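Local structure of YfdX protein (6A02) at residues 79-84 and 132-137; 144-149 and 156-161; 87-92 and 123-128. The protein is of unknown biochemical function but is implicated in the antibiotic stress response and virulence of Salmonella Typhi. All blocks are in the same frame, centred on the assembly; numbering follows the deposited sequence.

Contact 1: residues 79-84 and 132-137; sequences IRINSS and ELIPLQ
Ile134 CG1 rests over the notch between CG1 of Ile79 (3.8 Å from Ile134 CG1) and CG2 of Ile81. Ile79 runs side by side with Ile134, whereas Ile81 crosses it at about a right angle, so the two walls of the notch differ in orientation. Ile79 then reaches further with CD1, 4.0 Å from CD1 of Leu136 in the first turn of the following helix. Beside the notch, Ile81 lies across the extended Glu132 side chain. Its CG1 stands between the backbone N and carbonyl carbon (chi1 72°), facing CG of Glu132 at 3.6 Å, and its CD1 reaches the carboxylate. Glu132 OE1 in turn comes to 3.3 Å from Asn82 CB. Arg80 and Leu133 project from the other face, Arg80 CG 3.7 Å from Leu133 CD2.

The register shifts by one here in a classic beta bulge, Ile81 and Asn82 both facing Glu132. The carbonyl of Glu132 accepts a nearly straight bond from Ile81 N (N to O 2.8 Å, 177° at the hydrogen) and a weak one from Asn82 N. Reciprocal bonds between the backbones of Ile79 and Ile134 fix the register beyond the bulge.

Strand 125-135 is the middle member of a three-stranded antiparallel sheet, with strand 170-175 along its other edge. Ala21 and Met25 of helix 19-36 cover the isoleucine face; on the other, Arg80 NE is hydrogen-bonded to Lys16 O. Asn82 OD1 accepts a hydrogen bond from Arg26 of the second subunit, and Pro135 occupies the N-cap position of helix 136-151.

Contact 2: residues 144-149 and 156-161; sequences TTALSL and YQAGLL
Ala146 and Ala158 mark the close approach of two antiparallel helices, 136-151 and 155-167, which follow each other in the chain; the centre of the contact lies about 22 Å from the centre of the chain. The evidence is geometric: the segment axes come within 8.2 Å, their directions differ by 170°, and no hydrogen bond crosses between the two segments. The short spacing follows from the alanines, CB of Ala146 lying 4.2 Å from CB of Ala158. Ala158 also presses CB against the backbone carbonyl of Ala146 (CB to O 3.5 Å), so side chain meets main chain directly.

Leucines pack beside the alanine pair. Leu149 sets CB 4.0 Å from CB of Ala158, while CG anti to its carbonyl carbon (chi1 -69°) starts the branch from which CD1 touches CD1 of Leu161 at 3.7 Å. The two leucines cross at about a right angle, methyl against methyl.

This is an alpha-helical hairpin: the connection between the helices is short, and consecutive turns of one helix face those of the other in reverse order. Toward the start of 144-149, Thr145 turns CG2 anti to the backbone N (chi1 -53° for OG1), bringing that methyl 3.5 Å from CD1 of Leu161, tighter than usual van der Waals contact. Its hydroxyl is bonded to Lys141 O within its own helix.

Gln157 contributes CB to the side of Leu149 CD1, while its amide oxygen bonds to Asn105 of the second subunit. Tyr91 of the third subunit packs over Thr145, Leu149 and Gln157, and on the outer side of the first helix Leu147 rests on Ala47 and Glu51 of helix 40-54.

Contact 3: residues 87-92 and 123-128; sequences VAEDYL and AGVSVI
Ala88 and Ser126 exchange both of their backbone hydrogen bonds, Ala88 N to Ser126 O and Ser126 N to Ala88 O, each 3.0 Å, which makes them an antiparallel hydrogen-bonded pair. Both oxygens also receive longer CA-H contacts, from Val87 CA at Ser126 O and from Val125 CA at Ala88 O. Two residues further along, the ladder ends in a shorter bond, Asp90 N to Gly124 O at 2.7 Å and 173° at the hydrogen, just beyond the last strand residue, Glu89.

Gly124, with phi of 77°, closes helix 113-122 in a Schellman motif before strand 125-135 begins. Its carbonyl serves the incoming Asp90 N and also water 2, 3.0 Å from Gly124 O; that water has more acceptors in reach than protons, and its bond to Asp90 OD1 is weak. Water 1 donates to both Asp90 O at 2.8 Å and Ala123 O at 2.9 Å, bridging the loop after strand 77-89 and the end of the connection before strand 125-135. Leu92 lays CD1 3.5 Å from Ala123 O beside this bridge.

Apolar contact backs the ladder on the face of Val87, Glu89 and Val125. Val125 holds CG1 anti to the backbone N (chi1 -177°), 3.8 Å from Val87 CB, and turns CG2 to CG of Glu89.

The polar tips are satisfied outside the pair. Glu89 forms a salt bridge to Lys97 and a hydrogen bond to Tyr156 of the second subunit, whereas Asp90 pairs with Lys141, and Ser126 OG with Gln138, of the third subunit. The strands are joined by main-chain bonds, while Asp90, Ser126 and one oxygen of Glu89 bond to other subunits, and the lysine partners would be expected to favour ionised carboxylates at Glu89 and Asp90.

Contacts 1 and 3 lie along the same pair of strands, 77-89 and 125-135, with centres 26 Å apart; contact 3 is nested inside the loop that contact 1 closes, and helices 94-109 and 113-122 fill most of its own connection. Contact 2 comes later in the chain, its first segment on helix 136-151, which starts within contact 1. Its centre is 21 Å from contact 1 and 44 Å from contact 3, on the opposite side of the chain's centre. Remote from each other within one chain, contacts 2 and 3 both touch the second and third subunits, consistent with an extended chain interlocking in the tetramer.

Contact 1: residues 79-84 and 132-137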
ATOM      1  N   ILE A  79     -14.967 -12.761  -4.443  1.00  8.13           N
ATOM      2  CA  ILE A  79     -15.834 -12.537  -3.291  1.00  8.75           C
ATOM      3  C   ILE A  79     -15.327 -11.358  -2.466  1.00  9.20           C
ATOM      4  O   ILE A  79     -14.122 -11.078  -2.398  1.00  9.35           O
ATOM      5  CB  ILE A  79     -16.008 -13.786  -2.397  1.00  9.63           C
ATOM      6  CG1 ILE A  79     -14.659 -14.252  -1.841  1.00  9.66           C
ATOM      7  CG2 ILE A  79     -16.758 -14.909  -3.146  1.00 11.23           C
ATOM      8  CD1 ILE A  79     -14.806 -15.156  -0.596  1.00 10.10           C
ATOM      9  N   ARG A  80     -16.268 -10.678  -1.819  1.00  9.29           N
ATOM     10  CA  ARG A  80     -15.979  -9.540  -0.949  1.00  8.88           C
ATOM     11  C   ARG A  80     -15.493 -10.016   0.413  1.00  7.75           C
ATOM     12  O   ARG A  80     -16.143 -10.852   1.054  1.00  9.08           O
ATOM     13  CB  ARG A  80     -17.251  -8.712  -0.740  1.00 10.08           C
ATOM     14  CG  ARG A  80     -17.745  -7.995  -1.988  1.00 11.66           C
ATOM     15  CD  ARG A  80     -19.067  -7.269  -1.741  1.00 13.43           C
ATOM     16  NE  ARG A  80     -20.123  -8.241  -1.501  1.00 14.97           N
ATOM     17  CZ  ARG A  80     -20.884  -8.772  -2.456  1.00 14.82           C
ATOM     18  NH1 ARG A  80     -20.742  -8.395  -3.727  1.00 14.55           N
ATOM     19  NH2 ARG A  80     -21.800  -9.681  -2.132  1.00 14.57           N
ATOM     20  N   ILE A  81     -14.367  -9.467   0.875  1.00  8.10           N
ATOM     21  CA  ILE A  81     -13.839  -9.798   2.194  1.00  8.02           C
ATOM     22  C   ILE A  81     -13.705  -8.601   3.124  1.00  7.95           C
ATOM     23  O   ILE A  81     -13.508  -8.804   4.331  1.00  9.59           O
ATOM     24  CB  ILE A  81     -12.514 -10.598   2.135  1.00  8.59           C
ATOM     25  CG1 ILE A  81     -11.349  -9.711   1.691  1.00  9.82           C
ATOM     26  CG2 ILE A  81     -12.665 -11.803   1.232  1.00 11.87           C
ATOM     27  CD1 ILE A  81      -9.987 -10.384   1.830  1.00 12.28           C
ATOM     28  N   ASN A  82     -13.804  -7.375   2.621  1.00  8.52           N
ATOM     29  CA  ASN A  82     -13.749  -6.207   3.493  1.00  8.31           C
ATOM     30  C   ASN A  82     -14.290  -5.013   2.729  1.00  9.91           C
ATOM     31  O   ASN A  82     -14.242  -4.974   1.498  1.00  9.54           O
ATOM     32  CB  ASN A  82     -12.321  -5.927   3.980  1.00 10.99           C
ATOM     33  CG  ASN A  82     -12.280  -4.895   5.084  1.00 14.42           C
ATOM     34  OD1 ASN A  82     -12.808  -5.122   6.159  1.00 14.78           O
ATOM     35  ND2 ASN A  82     -11.667  -3.745   4.814  1.00 15.68           N
ATOM     36  N   SER A  83     -14.784  -4.025   3.471  1.00  9.29           N
ATOM     37  CA  SER A  83     -15.110  -2.726   2.901  1.00  8.46           C
ATOM     38  C   SER A  83     -14.529  -1.627   3.774  1.00 11.24           C
ATOM     39  O   SER A  83     -14.570  -1.707   5.008  1.00 13.42           O
ATOM     40  CB  SER A  83     -16.613  -2.493   2.813  1.00 12.19           C
ATOM     41  OG  SER A  83     -16.881  -1.607   1.743  0.53 12.55           O
ATOM     42  N   SER A  84     -14.016  -0.584   3.128  1.00  8.23           N
ATOM     43  CA  SER A  84     -13.568   0.609   3.834  1.00 10.34           C
ATOM     44  C   SER A  84     -13.999   1.847   3.061  1.00  8.55           C
ATOM     45  O   SER A  84     -14.504   1.766   1.938  1.00  9.92           O
ATOM     46  CB  SER A  84     -12.051   0.618   4.035  1.00 10.14           C
ATOM     47  OG  SER A  84     -11.388   0.792   2.794  1.00 12.62           O
ATOM     48  N   GLU A 132     -12.415  -4.896  -0.741  1.00  8.32           N
ATOM     49  CA  GLU A 132     -11.336  -5.859  -0.878  1.00  8.07           C
ATOM     50  C   GLU A 132     -11.937  -7.180  -1.331  1.00  8.45           C
ATOM     51  O   GLU A 132     -12.898  -7.664  -0.728  1.00  8.92           O
ATOM     52  CB  GLU A 132     -10.642  -6.024   0.471  1.00  9.77           C
ATOM     53  CG  GLU A 132      -9.426  -6.905   0.416  1.00 15.35           C
ATOM     54  CD  GLU A 132      -8.762  -7.110   1.773  1.00 21.41           C
ATOM     55  OE1 GLU A 132      -9.269  -6.584   2.781  1.00 21.62           O
ATOM     56  OE2 GLU A 132      -7.724  -7.809   1.825  1.00 24.75           O
ATOM     57  N   LEU A 133     -11.368  -7.763  -2.391  1.00  8.24           N
ATOM     58  CA  LEU A 133     -11.893  -8.969  -3.017  1.00  7.11           C
ATOM     59  C   LEU A 133     -10.795 -10.008  -3.163  1.00  7.70           C
ATOM     60  O   LEU A 133      -9.624  -9.668  -3.369  1.00  8.88           O
ATOM     61  CB  LEU A 133     -12.442  -8.680  -4.428  1.00  9.01           C
ATOM     62  CG  LEU A 133     -13.271  -7.404  -4.642  1.00  9.67           C
ATOM     63  CD1 LEU A 133     -13.585  -7.193  -6.115  1.00 11.77           C
ATOM     64  CD2 LEU A 133     -14.558  -7.457  -3.842  1.00 10.90           C
ATOM     65  N   ILE A 134     -11.185 -11.281  -3.106  1.00  8.23           N
ATOM     66  CA  ILE A 134     -10.284 -12.369  -3.493  1.00  8.65           C
ATOM     67  C   ILE A 134     -10.974 -13.294  -4.484  1.00  9.41           C
ATOM     68  O   ILE A 134     -12.205 -13.449  -4.449  1.00  8.19           O
ATOM     69  CB  ILE A 134      -9.777 -13.189  -2.296  1.00  9.01           C
ATOM     70  CG1 ILE A 134     -10.946 -13.819  -1.536  1.00  9.69           C
ATOM     71  CG2 ILE A 134      -8.863 -12.339  -1.396  1.00 10.42           C
ATOM     72  CD1 ILE A 134     -10.511 -14.893  -0.570  1.00 11.73           C
ATOM     73  N   PRO A 135     -10.218 -13.943  -5.370  1.00  8.18           N
ATOM     74  CA  PRO A 135     -10.793 -14.981  -6.238  1.00  9.60           C
ATOM     75  C   PRO A 135     -10.934 -16.260  -5.425  1.00  9.46           C
ATOM     76  O   PRO A 135      -9.948 -16.794  -4.917  1.00 10.39           O
ATOM     77  CB  PRO A 135      -9.743 -15.133  -7.341  1.00 10.13           C
ATOM     78  CG  PRO A 135      -8.435 -14.784  -6.647  1.00  9.72           C
ATOM     79  CD  PRO A 135      -8.779 -13.721  -5.626  1.00  9.00           C
ATOM     80  N   LEU A 136     -12.164 -16.756  -5.299  1.00  9.15           N
ATOM     81  CA  LEU A 136     -12.429 -17.776  -4.289  1.00 11.50           C
ATOM     82  C   LEU A 136     -11.743 -19.098  -4.614  1.00 11.24           C
ATOM     83  O   LEU A 136     -11.028 -19.663  -3.774  1.00 11.58           O
ATOM     84  CB  LEU A 136     -13.931 -17.969  -4.112  1.00 10.61           C
ATOM     85  CG  LEU A 136     -14.362 -19.045  -3.110  1.00 12.25           C
ATOM     86  CD1 LEU A 136     -13.728 -18.856  -1.733  1.00 11.76           C
ATOM     87  CD2 LEU A 136     -15.887 -19.060  -3.009  1.00 14.80           C
ATOM     88  N   GLN A 137     -11.958 -19.623  -5.821  1.00 11.88           N
ATOM     89  CA  GLN A 137     -11.414 -20.945  -6.107  1.00 12.43           C
ATOM     90  C   GLN A 137      -9.903 -20.893  -6.257  1.00 11.54           C
ATOM     91  O   GLN A 137      -9.203 -21.810  -5.814  1.00 12.95           O
ATOM     92  CB  GLN A 137     -12.080 -21.563  -7.335  1.00 15.23           C
ATOM     93  CG  GLN A 137     -11.866 -23.072  -7.429  1.00 20.60           C
ATOM     94  CD  GLN A 137     -12.321 -23.817  -6.176  1.00 24.87           C
ATOM     95  OE1 GLN A 137     -13.404 -23.558  -5.635  1.00 22.40           O
ATOM     96  NE2 GLN A 137     -11.487 -24.743  -5.702  1.00 27.16           N
TER

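Contact 2: residues 144-149 and 156-161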
ATOM      1  N   THR A 144      -4.830 -25.203  -0.400  1.00 10.88           N
ATOM      2  CA  THR A 144      -4.756 -26.660  -0.387  1.00 12.33           C
ATOM      3  C   THR A 144      -3.427 -27.137  -0.946  1.00 11.53           C
ATOM      4  O   THR A 144      -2.811 -28.063  -0.400  1.00 11.60           O
ATOM      5  CB  THR A 144      -5.920 -27.246  -1.177  1.00 15.13           C
ATOM      6  OG1 THR A 144      -7.147 -26.895  -0.530  1.00 18.70           O
ATOM      7  CG2 THR A 144      -5.801 -28.763  -1.230  1.00 16.32           C
ATOM      8  N   THR A 145      -2.958 -26.504  -2.022  1.00 10.80           N
ATOM      9  CA  THR A 145      -1.679 -26.899  -2.599  1.00 10.42           C
ATOM     10  C   THR A 145      -0.525 -26.552  -1.667  1.00 11.39           C
ATOM     11  O   THR A 145       0.418 -27.335  -1.525  1.00 11.34           O
ATOM     12  CB  THR A 145      -1.499 -26.275  -3.986  1.00 11.20           C
ATOM     13  OG1 THR A 145      -2.633 -26.588  -4.804  1.00 15.65           O
ATOM     14  CG2 THR A 145      -0.253 -26.837  -4.650  1.00 13.41           C
ATOM     15  N   ALA A 146      -0.592 -25.400  -0.990  1.00  9.95           N
ATOM     16  CA  ALA A 146       0.463 -25.063  -0.038  1.00  9.98           C
ATOM     17  C   ALA A 146       0.540 -26.085   1.092  1.00  9.43           C
ATOM     18  O   ALA A 146       1.639 -26.465   1.515  1.00 10.21           O
ATOM     19  CB  ALA A 146       0.252 -23.653   0.525  1.00 10.18           C
ATOM     20  N   LEU A 147      -0.615 -26.527   1.605  1.00  9.82           N
ATOM     21  CA  LEU A 147      -0.610 -27.559   2.640  1.00 10.19           C
ATOM     22  C   LEU A 147       0.026 -28.843   2.123  1.00 11.98           C
ATOM     23  O   LEU A 147       0.832 -29.474   2.822  1.00 11.35           O
ATOM     24  CB  LEU A 147      -2.032 -27.824   3.131  1.00 12.38           C
ATOM     25  CG  LEU A 147      -2.563 -26.876   4.193  1.00 16.33           C
ATOM     26  CD1 LEU A 147      -4.060 -27.075   4.345  1.00 15.46           C
ATOM     27  CD2 LEU A 147      -1.833 -27.103   5.513  1.00 14.05           C
ATOM     28  N   SER A 148      -0.306 -29.233   0.888  1.00 11.44           N
ATOM     29  CA  SER A 148       0.305 -30.423   0.302  1.00 13.09           C
ATOM     30  C   SER A 148       1.818 -30.275   0.204  1.00 13.53           C
ATOM     31  O   SER A 148       2.566 -31.214   0.500  1.00 12.95           O
ATOM     32  CB  SER A 148      -0.297 -30.678  -1.076  1.00 13.35           C
ATOM     33  OG  SER A 148      -1.681 -30.984  -0.984  0.55 17.46           O
ATOM     34  N   LEU A 149       2.289 -29.100  -0.218  1.00 10.88           N
ATOM     35  CA  LEU A 149       3.726 -28.860  -0.268  1.00 10.53           C
ATOM     36  C   LEU A 149       4.343 -28.919   1.122  1.00 11.85           C
ATOM     37  O   LEU A 149       5.451 -29.445   1.296  1.00 12.04           O
ATOM     38  CB  LEU A 149       4.005 -27.504  -0.927  1.00 10.97           C
ATOM     39  CG  LEU A 149       3.677 -27.449  -2.419  1.00 10.74           C
ATOM     40  CD1 LEU A 149       3.615 -26.006  -2.913  1.00 10.69           C
ATOM     41  CD2 LEU A 149       4.706 -28.240  -3.227  1.00 14.51           C
ATOM     42  N   TYR A 156       9.540 -23.606   1.378  1.00 13.60           N
ATOM     43  CA  TYR A 156       9.712 -22.381   0.603  1.00 12.55           C
ATOM     44  C   TYR A 156       8.686 -22.294  -0.519  1.00 10.35           C
ATOM     45  O   TYR A 156       8.095 -21.229  -0.765  1.00 10.83           O
ATOM     46  CB  TYR A 156      11.124 -22.312   0.020  1.00 12.25           C
ATOM     47  CG  TYR A 156      11.427 -20.943  -0.536  1.00 12.92           C
ATOM     48  CD1 TYR A 156      11.804 -19.905   0.308  1.00 13.20           C
ATOM     49  CD2 TYR A 156      11.331 -20.682  -1.897  1.00 13.95           C
ATOM     50  CE1 TYR A 156      12.073 -18.635  -0.187  1.00 13.24           C
ATOM     51  CE2 TYR A 156      11.595 -19.410  -2.402  1.00 14.03           C
ATOM     52  CZ  TYR A 156      11.964 -18.401  -1.538  1.00 14.67           C
ATOM     53  OH  TYR A 156      12.238 -17.137  -2.018  1.00 15.53           O
ATOM     54  N   GLN A 157       8.454 -23.411  -1.209  1.00 10.56           N
ATOM     55  CA  GLN A 157       7.487 -23.426  -2.296  1.00 10.59           C
ATOM     56  C   GLN A 157       6.076 -23.179  -1.778  1.00 11.25           C
ATOM     57  O   GLN A 157       5.276 -22.502  -2.434  1.00  9.54           O
ATOM     58  CB  GLN A 157       7.560 -24.766  -3.034  1.00 12.37           C
ATOM     59  CG  GLN A 157       8.917 -25.043  -3.695  1.00 15.30           C
ATOM     60  CD  GLN A 157       9.875 -25.835  -2.819  1.00 13.83           C
ATOM     61  OE1 GLN A 157       9.987 -25.612  -1.616  1.00 14.45           O
ATOM     62  NE2 GLN A 157      10.592 -26.774  -3.442  1.00 21.22           N
ATOM     63  N   ALA A 158       5.748 -23.724  -0.602  1.00 10.18           N
ATOM     64  CA  ALA A 158       4.468 -23.395   0.020  1.00  9.44           C
ATOM     65  C   ALA A 158       4.358 -21.898   0.294  1.00 10.06           C
ATOM     66  O   ALA A 158       3.303 -21.292   0.059  1.00  9.31           O
ATOM     67  CB  ALA A 158       4.296 -24.182   1.321  1.00 10.36           C
ATOM     68  N   GLY A 159       5.439 -21.291   0.792  1.00  8.73           N
ATOM     69  CA  GLY A 159       5.425 -19.863   1.061  1.00  8.06           C
ATOM     70  C   GLY A 159       5.149 -19.044  -0.180  1.00  9.40           C
ATOM     71  O   GLY A 159       4.439 -18.032  -0.121  1.00  8.41           O
ATOM     72  N   LEU A 160       5.693 -19.469  -1.321  1.00  9.02           N
ATOM     73  CA  LEU A 160       5.417 -18.780  -2.579  1.00  9.02           C
ATOM     74  C   LEU A 160       3.932 -18.800  -2.915  1.00 10.72           C
ATOM     75  O   LEU A 160       3.380 -17.797  -3.390  1.00  9.68           O
ATOM     76  CB  LEU A 160       6.208 -19.431  -3.705  1.00 10.12           C
ATOM     77  CG  LEU A 160       7.722 -19.315  -3.692  1.00 12.72           C
ATOM     78  CD1 LEU A 160       8.280 -20.145  -4.846  1.00 13.20           C
ATOM     79  CD2 LEU A 160       8.177 -17.864  -3.813  1.00 14.62           C
ATOM     80  N   LEU A 161       3.263 -19.935  -2.689  1.00 10.33           N
ATOM     81  CA  LEU A 161       1.833 -20.016  -2.985  1.00 11.06           C
ATOM     82  C   LEU A 161       1.011 -19.188  -2.005  1.00  8.78           C
ATOM     83  O   LEU A 161       0.006 -18.576  -2.390  1.00 10.60           O
ATOM     84  CB  LEU A 161       1.371 -21.465  -2.937  1.00 12.38           C
ATOM     85  CG  LEU A 161       1.490 -22.258  -4.218  1.00 17.23           C
ATOM     86  CD1 LEU A 161       0.947 -23.631  -3.960  1.00 16.58           C
ATOM     87  CD2 LEU A 161       0.707 -21.578  -5.327  1.00 17.65           C
TER

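Contact 3: residues 87-92 and 123-128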
ATOM      1  N   VAL A  87     -12.660   9.293   2.010  1.00 10.85           N
ATOM      2  CA  VAL A  87     -13.303  10.590   1.838  1.00 13.43           C
ATOM      3  C   VAL A  87     -12.348  11.521   1.103  1.00 14.68           C
ATOM      4  O   VAL A  87     -11.120  11.386   1.183  1.00 19.14           O
ATOM      5  CB  VAL A  87     -13.752  11.204   3.181  1.00 15.83           C
ATOM      6  CG1 VAL A  87     -14.809  10.333   3.825  1.00 14.82           C
ATOM      7  CG2 VAL A  87     -12.555  11.374   4.112  1.00 17.97           C
ATOM      8  N   ALA A  88     -12.923  12.468   0.366  1.00 12.37           N
ATOM      9  CA  ALA A  88     -12.169  13.531  -0.294  1.00 16.59           C
ATOM     10  C   ALA A  88     -12.841  14.852   0.042  1.00 16.21           C
ATOM     11  O   ALA A  88     -13.969  15.108  -0.393  1.00 19.08           O
ATOM     12  CB  ALA A  88     -12.136  13.320  -1.806  1.00 15.50           C
ATOM     13  N   GLU A  89     -12.151  15.693   0.804  1.00 16.33           N
ATOM     14  CA  GLU A  89     -12.727  16.917   1.344  1.00 18.62           C
ATOM     15  C   GLU A  89     -12.292  18.121   0.513  1.00 18.79           C
ATOM     16  O   GLU A  89     -11.099  18.416   0.424  1.00 19.29           O
ATOM     17  CB  GLU A  89     -12.288  17.101   2.793  1.00 19.16           C
ATOM     18  CG  GLU A  89     -12.709  15.955   3.693  1.00 18.79           C
ATOM     19  CD  GLU A  89     -12.631  16.323   5.156  1.00 26.08           C
ATOM     20  OE1 GLU A  89     -12.536  17.528   5.468  1.00 32.43           O
ATOM     21  OE2 GLU A  89     -12.659  15.407   5.993  1.00 23.46           O
ATOM     22  N   ASP A  90     -13.263  18.804  -0.087  1.00 16.81           N
ATOM     23  CA  ASP A  90     -13.010  20.091  -0.720  1.00 18.22           C
ATOM     24  C   ASP A  90     -12.738  21.134   0.355  1.00 22.94           C
ATOM     25  O   ASP A  90     -13.150  20.997   1.508  1.00 21.59           O
ATOM     26  CB  ASP A  90     -14.257  20.552  -1.474  1.00 18.43           C
ATOM     27  CG  ASP A  90     -14.408  19.900  -2.834  1.00 23.85           C
ATOM     28  OD1 ASP A  90     -13.645  18.962  -3.155  1.00 27.18           O
ATOM     29  OD2 ASP A  90     -15.322  20.317  -3.580  1.00 35.39           O
ATOM     30  N   TYR A  91     -12.042  22.201  -0.027  1.00 19.68           N
ATOM     31  CA  TYR A  91     -11.867  23.297   0.913  1.00 20.30           C
ATOM     32  C   TYR A  91     -13.165  24.086   1.037  1.00 23.50           C
ATOM     33  O   TYR A  91     -13.735  24.532   0.036  1.00 21.19           O
ATOM     34  CB  TYR A  91     -10.733  24.232   0.491  1.00 19.71           C
ATOM     35  CG  TYR A  91     -10.638  25.425   1.416  1.00 18.96           C
ATOM     36  CD1 TYR A  91      -9.966  25.334   2.624  1.00 18.07           C
ATOM     37  CD2 TYR A  91     -11.256  26.629   1.097  1.00 21.66           C
ATOM     38  CE1 TYR A  91      -9.893  26.417   3.489  1.00 23.46           C
ATOM     39  CE2 TYR A  91     -11.193  27.714   1.956  1.00 21.11           C
ATOM     40  CZ  TYR A  91     -10.505  27.601   3.147  1.00 23.85           C
ATOM     41  OH  TYR A  91     -10.432  28.681   4.001  1.00 26.92           O
ATOM     42  N   LEU A  92     -13.631  24.257   2.270  1.00 22.80           N
ATOM     43  CA  LEU A  92     -14.754  25.129   2.566  1.00 26.17           C
ATOM     44  C   LEU A  92     -14.380  26.053   3.711  1.00 28.22           C
ATOM     45  O   LEU A  92     -13.583  25.684   4.580  1.00 26.74           O
ATOM     46  CB  LEU A  92     -16.004  24.329   2.968  1.00 27.59           C
ATOM     47  CG  LEU A  92     -16.901  23.788   1.857  1.00 23.88           C
ATOM     48  CD1 LEU A  92     -18.193  23.224   2.442  1.00 30.39           C
ATOM     49  CD2 LEU A  92     -17.194  24.872   0.821  1.00 33.52           C
ATOM     50  N   ALA A 123     -21.192  19.253   2.229  1.00 18.93           N
ATOM     51  CA  ALA A 123     -20.006  19.619   2.990  1.00 18.85           C
ATOM     52  C   ALA A 123     -18.741  19.591   2.152  1.00 18.33           C
ATOM     53  O   ALA A 123     -17.651  19.779   2.702  1.00 21.40           O
ATOM     54  CB  ALA A 123     -19.845  18.684   4.189  1.00 18.85           C
ATOM     55  N   GLY A 124     -18.863  19.355   0.849  1.00 19.40           N
ATOM     56  CA  GLY A 124     -17.705  19.249  -0.018  1.00 20.81           C
ATOM     57  C   GLY A 124     -16.964  17.938   0.070  1.00 18.37           C
ATOM     58  O   GLY A 124     -15.792  17.876  -0.317  1.00 18.74           O
ATOM     59  N   VAL A 125     -17.610  16.885   0.562  1.00 17.02           N
ATOM     60  CA  VAL A 125     -16.954  15.610   0.827  1.00 16.93           C
ATOM     61  C   VAL A 125     -17.527  14.571  -0.128  1.00 17.74           C
ATOM     62  O   VAL A 125     -18.737  14.323  -0.131  1.00 17.22           O
ATOM     63  CB  VAL A 125     -17.153  15.178   2.289  1.00 15.42           C
ATOM     64  CG1 VAL A 125     -16.408  13.884   2.571  1.00 15.20           C
ATOM     65  CG2 VAL A 125     -16.702  16.285   3.242  1.00 17.87           C
ATOM     66  N   SER A 126     -16.667  13.962  -0.938  1.00 15.87           N
ATOM     67  CA  SER A 126     -17.075  12.802  -1.715  1.00 14.01           C
ATOM     68  C   SER A 126     -16.684  11.532  -0.963  1.00 14.13           C
ATOM     69  O   SER A 126     -15.739  11.528  -0.168  1.00 14.13           O
ATOM     70  CB  SER A 126     -16.444  12.814  -3.108  1.00 18.75           C
ATOM     71  OG  SER A 126     -15.037  12.738  -3.024  1.00 18.87           O
ATOM     72  N   VAL A 127     -17.418  10.455  -1.226  1.00 13.68           N
ATOM     73  CA  VAL A 127     -17.231   9.180  -0.537  1.00 13.25           C
ATOM     74  C   VAL A 127     -16.956   8.103  -1.576  1.00 13.07           C
ATOM     75  O   VAL A 127     -17.698   7.972  -2.557  1.00 13.10           O
ATOM     76  CB  VAL A 127     -18.456   8.799   0.319  1.00 12.51           C
ATOM     77  CG1 VAL A 127     -18.247   7.439   0.966  1.00 14.89           C
ATOM     78  CG2 VAL A 127     -18.685   9.845   1.393  1.00 14.92           C
ATOM     79  N   ILE A 128     -15.902   7.326  -1.343  1.00 11.17           N
ATOM     80  CA  ILE A 128     -15.558   6.172  -2.164  1.00 11.68           C
ATOM     81  C   ILE A 128     -15.546   4.956  -1.254  1.00 11.09           C
ATOM     82  O   ILE A 128     -15.020   5.016  -0.138  1.00 11.45           O
ATOM     83  CB  ILE A 128     -14.172   6.372  -2.813  1.00 12.61           C
ATOM     84  CG1 ILE A 128     -14.240   7.433  -3.911  1.00 15.82           C
ATOM     85  CG2 ILE A 128     -13.623   5.053  -3.358  1.00 13.38           C
ATOM     86  CD1 ILE A 128     -14.913   6.956  -5.166  1.00 20.67           C
TER
HETATM   87  O   HOH W   1     -14.827  19.268   2.849  1.00 21.19           O
HETATM   88  O   HOH W   2     -15.546  16.518  -2.980  1.00 28.29           O